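Local coordinates for protein AvrA (Salmonella typhimurium, PDB 6BE0) that probably transfers acetyl groups from acetyl-CoA to serine and threonine residues of target proteins, and binds inositol hexakisphosphate and coenzyme A, at residues 104-118 with 127-141. Residues are numbered along the deposited sequence; the frame is centred on the assembly and turned at random.
Sequences TRMEGVESARFLVNM and VVDFRVMDGKTSVIL
F130 packs against F114, A112 and T104 on one face of an antiparallel beta hairpin, strands 111-117 and 125-133 of the mixed sheet in this YopJ-family acetyltransferase. The two phenylalanine side chains lie side by side and point the same way, F114 CE1 meeting F130 CB at 3.8 Å. A chi1 of 173° swings the F130 ring toward helix 94-106: T104 CG2 lies 3.7 Å from F130 CE2, and I101 of that helix also touches the F130 side chain. V109 O and A112 N lie at the ring's edge. Paired backbone bonds join A112 to F130 and F114 to V128; F130 N reaches A112 O at 2.8 Å. Beyond these rungs V132 N bonds E110 O, and the E110 and V132 side chains cross at about a right angle, E110 CG 3.4 Å from V132 CG2.

The other face carries S111, R113 and L115 opposite R131, D129 and V127, and helix 186-199 packs on it. Here R113 and D129 run alongside each other in a buried salt bridge, R113 NE to D129 OD1 3.0 Å, with the oxygen 30° out of the guanidinium plane. The bend of R113 at chi2 (88°) lays its NE beside the carboxylate. R113 NH1 donates to L86 O and H208 NE2 bonds D129 OD2, positioning both groups from outside the hairpin. R131 NH2 bonds F201 O, and R131 makes a cation-pi contact with F201. One water bridges the arginines, accepting from R113 NH2 at 2.9 Å and from R131 NH2 at 3.0 Å, and bonds D129 OD2 at 2.7 Å.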
# COMPACT_ATOMS: atom_id res chain seq x y z
N THR A 104 -14.45 -9.97 -10.17
CA THR A 104 -15.04 -8.87 -9.41
C THR A 104 -15.92 -8.00 -10.31
O THR A 104 -16.99 -7.56 -9.90
CB THR A 104 -13.95 -8.01 -8.75
OG1 THR A 104 -13.17 -8.84 -7.87
CG2 THR A 104 -14.55 -6.87 -7.96
N ARG A 105 -15.45 -7.75 -11.53
CA ARG A 105 -16.23 -6.99 -12.49
C ARG A 105 -17.50 -7.74 -12.87
O ARG A 105 -18.58 -7.15 -12.98
CB ARG A 105 -15.40 -6.70 -13.75
CG ARG A 105 -16.10 -5.79 -14.76
CD ARG A 105 -15.39 -5.79 -16.10
NE ARG A 105 -16.24 -5.25 -17.16
CZ ARG A 105 -17.16 -5.94 -17.82
NH1 ARG A 105 -17.36 -7.23 -17.54
NH2 ARG A 105 -17.89 -5.36 -18.76
N MET A 106 -17.37 -9.05 -13.08
CA MET A 106 -18.49 -9.89 -13.49
C MET A 106 -19.60 -9.91 -12.45
O MET A 106 -20.78 -9.95 -12.79
CB MET A 106 -18.01 -11.32 -13.74
CG MET A 106 -17.21 -11.49 -15.02
SD MET A 106 -18.23 -11.49 -16.50
CE MET A 106 -19.06 -13.07 -16.33
N GLU A 107 -19.22 -9.88 -11.18
CA GLU A 107 -20.19 -9.99 -10.09
C GLU A 107 -20.91 -8.68 -9.81
O GLU A 107 -21.81 -8.63 -8.97
CB GLU A 107 -19.49 -10.48 -8.82
CG GLU A 107 -18.95 -11.90 -8.93
CD GLU A 107 -18.36 -12.41 -7.63
OE1 GLU A 107 -18.43 -11.68 -6.62
OE2 GLU A 107 -17.83 -13.53 -7.62
N GLY A 108 -20.51 -7.62 -10.50
CA GLY A 108 -21.18 -6.34 -10.39
C GLY A 108 -20.59 -5.45 -9.31
O GLY A 108 -21.10 -4.35 -9.06
N VAL A 109 -19.53 -5.92 -8.66
CA VAL A 109 -18.84 -5.11 -7.66
C VAL A 109 -18.19 -3.91 -8.34
O VAL A 109 -17.68 -4.02 -9.46
CB VAL A 109 -17.78 -5.94 -6.91
CG1 VAL A 109 -17.00 -5.07 -5.92
CG2 VAL A 109 -18.44 -7.11 -6.19
N GLU A 110 -18.21 -2.78 -7.65
CA GLU A 110 -17.80 -1.50 -8.24
C GLU A 110 -16.63 -0.88 -7.49
O GLU A 110 -16.08 0.14 -7.91
CB GLU A 110 -18.99 -0.54 -8.25
CG GLU A 110 -20.19 -1.08 -9.00
CD GLU A 110 -21.31 -0.07 -9.12
OE1 GLU A 110 -21.15 1.06 -8.62
OE2 GLU A 110 -22.36 -0.41 -9.72
N SER A 111 -16.25 -1.50 -6.37
CA SER A 111 -15.19 -0.99 -5.53
C SER A 111 -14.52 -2.14 -4.78
O SER A 111 -15.17 -2.81 -3.97
CB SER A 111 -15.73 0.05 -4.54
OG SER A 111 -14.74 0.46 -3.62
N ALA A 112 -13.24 -2.36 -5.05
CA ALA A 112 -12.51 -3.45 -4.41
C ALA A 112 -11.01 -3.18 -4.40
O ALA A 112 -10.51 -2.33 -5.15
CB ALA A 112 -12.81 -4.76 -5.11
N ARG A 113 -10.30 -3.89 -3.53
CA ARG A 113 -8.85 -3.78 -3.44
C ARG A 113 -8.21 -5.15 -3.42
O ARG A 113 -8.83 -6.14 -3.05
CB ARG A 113 -8.44 -3.00 -2.19
CG ARG A 113 -8.78 -1.53 -2.24
CD ARG A 113 -10.18 -1.26 -1.73
NE ARG A 113 -10.68 0.04 -2.16
CZ ARG A 113 -11.92 0.47 -1.97
NH1 ARG A 113 -12.80 -0.30 -1.34
NH2 ARG A 113 -12.28 1.67 -2.40
N PHE A 114 -6.95 -5.21 -3.84
CA PHE A 114 -6.22 -6.46 -3.92
C PHE A 114 -4.81 -6.31 -3.37
O PHE A 114 -4.07 -5.44 -3.82
CB PHE A 114 -6.15 -6.95 -5.37
CG PHE A 114 -7.49 -7.13 -6.01
CD1 PHE A 114 -8.08 -6.10 -6.72
CD2 PHE A 114 -8.15 -8.34 -5.92
CE1 PHE A 114 -9.31 -6.27 -7.32
CE2 PHE A 114 -9.39 -8.52 -6.52
CZ PHE A 114 -9.97 -7.48 -7.22
N LEU A 115 -4.45 -7.16 -2.42
CA LEU A 115 -3.05 -7.35 -2.06
C LEU A 115 -2.50 -8.46 -2.93
O LEU A 115 -2.96 -9.60 -2.85
CB LEU A 115 -2.87 -7.69 -0.58
CG LEU A 115 -3.27 -6.64 0.45
CD1 LEU A 115 -2.77 -7.06 1.82
CD2 LEU A 115 -2.74 -5.26 0.09
N VAL A 116 -1.52 -8.13 -3.76
CA VAL A 116 -0.98 -9.07 -4.73
C VAL A 116 0.52 -9.29 -4.52
O VAL A 116 1.30 -8.34 -4.50
CB VAL A 116 -1.23 -8.59 -6.19
CG1 VAL A 116 -0.75 -7.16 -6.39
CG2 VAL A 116 -0.58 -9.55 -7.19
N ASN A 117 0.90 -10.55 -4.35
CA ASN A 117 2.30 -10.93 -4.37
C ASN A 117 2.76 -11.09 -5.82
O ASN A 117 2.41 -12.07 -6.48
CB ASN A 117 2.54 -12.23 -3.60
CG ASN A 117 4.01 -12.59 -3.50
OD1 ASN A 117 4.88 -11.78 -3.84
ND2 ASN A 117 4.30 -13.80 -3.03
N MET A 118 3.52 -10.12 -6.30
CA MET A 118 3.91 -10.07 -7.70
C MET A 118 5.12 -10.96 -7.97
O MET A 118 5.33 -11.40 -9.09
CB MET A 118 4.21 -8.63 -8.12
CG MET A 118 3.26 -7.60 -7.53
SD MET A 118 2.79 -6.31 -8.70
CE MET A 118 1.38 -7.08 -9.46
N VAL A 127 -0.46 -3.19 -3.63
CA VAL A 127 -1.90 -3.02 -3.49
C VAL A 127 -2.49 -2.44 -4.77
O VAL A 127 -1.92 -1.53 -5.38
CB VAL A 127 -2.26 -2.11 -2.29
CG1 VAL A 127 -1.69 -0.71 -2.46
CG2 VAL A 127 -3.77 -2.06 -2.09
N VAL A 128 -3.63 -2.98 -5.18
CA VAL A 128 -4.34 -2.52 -6.37
C VAL A 128 -5.70 -1.97 -5.98
O VAL A 128 -6.42 -2.61 -5.21
CB VAL A 128 -4.53 -3.66 -7.40
CG1 VAL A 128 -5.33 -3.18 -8.61
CG2 VAL A 128 -3.19 -4.22 -7.83
N ASP A 129 -6.06 -0.80 -6.50
CA ASP A 129 -7.39 -0.25 -6.29
C ASP A 129 -8.24 -0.46 -7.54
O ASP A 129 -7.82 -0.15 -8.65
CB ASP A 129 -7.32 1.24 -5.94
CG ASP A 129 -8.62 1.75 -5.33
OD1 ASP A 129 -9.35 0.96 -4.70
OD2 ASP A 129 -8.91 2.96 -5.48
N PHE A 130 -9.44 -0.98 -7.32
CA PHE A 130 -10.37 -1.34 -8.39
C PHE A 130 -11.64 -0.50 -8.27
O PHE A 130 -12.26 -0.45 -7.21
CB PHE A 130 -10.68 -2.84 -8.34
CG PHE A 130 -11.75 -3.28 -9.29
CD1 PHE A 130 -11.42 -3.76 -10.55
CD2 PHE A 130 -13.09 -3.23 -8.93
CE1 PHE A 130 -12.41 -4.17 -11.43
CE2 PHE A 130 -14.07 -3.65 -9.80
CZ PHE A 130 -13.73 -4.12 -11.05
N ARG A 131 -12.02 0.15 -9.36
CA ARG A 131 -13.16 1.07 -9.36
C ARG A 131 -13.83 1.10 -10.73
O ARG A 131 -13.19 1.45 -11.72
CB ARG A 131 -12.69 2.47 -8.96
CG ARG A 131 -13.80 3.53 -8.86
CD ARG A 131 -14.39 3.60 -7.46
NE ARG A 131 -13.42 4.05 -6.46
CZ ARG A 131 -13.22 5.32 -6.12
NH1 ARG A 131 -13.91 6.30 -6.68
NH2 ARG A 131 -12.31 5.62 -5.20
N VAL A 132 -15.12 0.75 -10.79
CA VAL A 132 -15.88 0.92 -12.02
C VAL A 132 -16.58 2.27 -11.91
O VAL A 132 -17.15 2.62 -10.88
CB VAL A 132 -16.91 -0.22 -12.29
CG1 VAL A 132 -16.30 -1.59 -11.99
CG2 VAL A 132 -18.20 -0.02 -11.52
N MET A 133 -16.50 3.03 -13.00
CA MET A 133 -16.95 4.41 -13.01
C MET A 133 -17.58 4.66 -14.37
O MET A 133 -16.96 4.39 -15.40
CB MET A 133 -15.77 5.35 -12.75
CG MET A 133 -16.14 6.78 -12.41
SD MET A 133 -14.70 7.71 -11.85
CE MET A 133 -14.51 7.05 -10.19
N ASP A 134 -18.81 5.15 -14.38
CA ASP A 134 -19.62 5.18 -15.59
C ASP A 134 -19.78 3.74 -16.06
O ASP A 134 -20.37 2.92 -15.36
CB ASP A 134 -18.98 6.09 -16.65
CG ASP A 134 -18.60 7.45 -16.10
OD1 ASP A 134 -19.32 7.96 -15.22
OD2 ASP A 134 -17.57 8.01 -16.55
N GLY A 135 -19.24 3.41 -17.24
CA GLY A 135 -19.25 2.04 -17.73
C GLY A 135 -17.88 1.40 -17.70
O GLY A 135 -17.74 0.19 -17.90
N LYS A 136 -16.86 2.21 -17.44
CA LYS A 136 -15.48 1.80 -17.64
C LYS A 136 -14.81 1.34 -16.34
O LYS A 136 -15.16 1.81 -15.26
CB LYS A 136 -14.70 2.96 -18.27
CG LYS A 136 -15.56 3.84 -19.17
CD LYS A 136 -14.77 4.54 -20.27
CE LYS A 136 -15.61 5.58 -20.99
NZ LYS A 136 -16.88 5.02 -21.53
N THR A 137 -13.86 0.43 -16.47
CA THR A 137 -13.18 -0.17 -15.32
C THR A 137 -11.79 0.43 -15.12
O THR A 137 -10.98 0.48 -16.05
CB THR A 137 -13.04 -1.70 -15.50
OG1 THR A 137 -14.35 -2.29 -15.55
CG2 THR A 137 -12.25 -2.33 -14.36
N SER A 138 -11.53 0.89 -13.90
CA SER A 138 -10.24 1.47 -13.54
C SER A 138 -9.46 0.56 -12.60
O SER A 138 -9.98 0.11 -11.58
CB SER A 138 -10.43 2.85 -12.90
OG SER A 138 -9.18 3.39 -12.49
N VAL A 139 -8.21 0.29 -12.96
CA VAL A 139 -7.33 -0.55 -12.15
C VAL A 139 -6.02 0.19 -11.94
O VAL A 139 -5.30 0.47 -12.90
CB VAL A 139 -7.07 -1.91 -12.83
CG1 VAL A 139 -6.17 -2.78 -11.96
CG2 VAL A 139 -8.38 -2.62 -13.12
N ILE A 140 -5.70 0.50 -10.69
CA ILE A 140 -4.47 1.22 -10.37
C ILE A 140 -3.61 0.43 -9.39
O ILE A 140 -4.02 0.15 -8.26
CB ILE A 140 -4.77 2.61 -9.78
CG1 ILE A 140 -5.61 3.42 -10.77
CG2 ILE A 140 -3.47 3.34 -9.46
CD1 ILE A 140 -6.05 4.78 -10.26
N LEU A 141 -2.41 0.09 -9.84
CA LEU A 141 -1.43 -0.61 -9.02
C LEU A 141 -0.54 0.39 -8.29
O LEU A 141 0.13 1.20 -8.93
CB LEU A 141 -0.59 -1.55 -9.88
CG LEU A 141 0.59 -2.27 -9.21
CD1 LEU A 141 0.10 -3.26 -8.16
CD2 LEU A 141 1.44 -2.97 -10.25
O HOH W 1 -12.08 1.84 -5.42
O HOH W 2 -10.67 3.75 -3.60